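Local structure of inositol monophosphatase (4N81) at residues Q204-K207 with F208-A212. The protein probably hydrolyses phosphate monoesters such as inositol monophosphate with the help of magnesium, as a member of the inositol monophosphatase superfamily. Numbering follows the deposited sequence.
Sequences QGLK and FYDFA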
# COMPACT_ATOMS: atom_id res chain seq x y z
N GLN A 204 7.15 11.97 -10.78
CA GLN A 204 8.31 12.51 -11.52
C GLN A 204 9.45 11.53 -11.39
O GLN A 204 9.57 10.84 -10.35
CB GLN A 204 8.70 13.87 -10.91
CG GLN A 204 9.92 14.55 -11.58
CD GLN A 204 10.22 15.91 -10.97
OE1 GLN A 204 10.31 16.04 -9.77
NE2 GLN A 204 10.30 16.96 -11.81
N GLY A 205 10.33 11.49 -12.40
CA GLY A 205 11.51 10.63 -12.32
C GLY A 205 11.30 9.21 -12.80
O GLY A 205 12.19 8.39 -12.67
N LEU A 206 10.15 8.91 -13.39
CA LEU A 206 9.93 7.54 -13.92
C LEU A 206 10.77 7.24 -15.18
O LEU A 206 11.12 8.18 -15.95
CB LEU A 206 8.44 7.34 -14.30
CG LEU A 206 7.49 7.01 -13.14
CD1 LEU A 206 7.53 7.95 -12.02
CD2 LEU A 206 6.07 6.92 -13.70
N LYS A 207 11.14 5.97 -15.37
CA LYS A 207 11.77 5.47 -16.60
C LYS A 207 10.67 4.98 -17.52
O LYS A 207 9.59 4.73 -17.04
CB LYS A 207 12.71 4.30 -16.25
CG LYS A 207 13.75 4.71 -15.20
CD LYS A 207 14.64 5.80 -15.74
CE LYS A 207 15.69 6.29 -14.68
NZ LYS A 207 15.19 7.41 -13.78
N PHE A 208 10.95 4.79 -18.82
CA PHE A 208 9.89 4.36 -19.74
C PHE A 208 9.32 2.98 -19.33
O PHE A 208 8.11 2.71 -19.49
CB PHE A 208 10.44 4.30 -21.19
CG PHE A 208 9.37 4.08 -22.26
CD1 PHE A 208 8.17 4.79 -22.23
CD2 PHE A 208 9.59 3.22 -23.33
CE1 PHE A 208 7.18 4.61 -23.23
CE2 PHE A 208 8.63 3.05 -24.37
CZ PHE A 208 7.42 3.74 -24.31
N TYR A 209 10.16 2.14 -18.72
CA TYR A 209 9.73 0.83 -18.23
C TYR A 209 8.62 1.01 -17.20
O TYR A 209 7.81 0.10 -17.01
CB TYR A 209 10.88 0.14 -17.41
CG TYR A 209 12.18 0.01 -18.11
CD1 TYR A 209 12.43 -1.10 -18.95
CD2 TYR A 209 13.17 0.95 -17.94
CE1 TYR A 209 13.64 -1.26 -19.61
CE2 TYR A 209 14.39 0.82 -18.60
CZ TYR A 209 14.62 -0.29 -19.44
OH TYR A 209 15.86 -0.42 -20.08
N ASP A 210 8.64 2.12 -16.50
CA ASP A 210 7.66 2.31 -15.43
C ASP A 210 6.29 2.84 -15.90
O ASP A 210 5.35 2.72 -15.13
CB ASP A 210 8.17 3.33 -14.40
CG ASP A 210 9.55 2.96 -13.79
OD1 ASP A 210 9.81 1.76 -13.57
OD2 ASP A 210 10.34 3.90 -13.56
N PHE A 211 6.17 3.42 -17.11
CA PHE A 211 4.88 4.00 -17.52
C PHE A 211 4.32 3.56 -18.87
O PHE A 211 3.10 3.77 -19.17
CB PHE A 211 4.86 5.56 -17.40
CG PHE A 211 5.88 6.26 -18.28
CD1 PHE A 211 5.59 6.55 -19.61
CD2 PHE A 211 7.11 6.64 -17.77
CE1 PHE A 211 6.51 7.23 -20.43
CE2 PHE A 211 8.04 7.30 -18.57
CZ PHE A 211 7.75 7.60 -19.90
N ALA A 212 5.19 2.93 -19.67
CA ALA A 212 4.72 2.53 -21.00
C ALA A 212 3.43 1.71 -20.90
O ALA A 212 2.47 2.00 -21.61
CB ALA A 212 5.82 1.69 -21.74
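K207 and D210 grip each other through two reciprocal hydrogen bonds that fasten the loop 204-207 to the single turn of helix 208-211. K207 N donates to D210 OD2 at 2.9 Å in a nearly straight bond (166°), reaching the carboxylate from above its plane. In return D210 N bonds K207 O at 2.8 Å, more bent at 145° and tilted well out of the carbonyl plane. Behind this ring of polar atoms the packing is tight. Its apolar part is made by L206, whose CB lies at the edge of the F211 ring, 3.8 Å from CD2, while L206 CG rests 3.9 Å from D210 CB. With chi1 at 62°, F211 CG is wedged between its backbone N and carbonyl carbon, and the ring comes back beside K207, its CD2 3.2 Å from K207 O. The other side is looser. The exposed K207 chain curls back toward G205 O, its CB touching the edge of the Y209 ring and its NZ making a weak 3.3 Å bond to G205 O; NZ stays 6.0 Å from D210 OD2, too far for a salt bridge. D210 is a predicted ligand of the catalytic magnesium, and its OD1 sits close to D86 and D89, consistent with an acidic cluster built for a cation; a sulfate lies beside it. Using OD2 for the backbone of K207 probably helps orient that carboxylate. The loop leaves strand 200-203 and the turn leads on toward helix 214-220, while F208 and A212 pack on strands 81-86 and 102-109, thus joining the five-stranded sheet to the seven-stranded one.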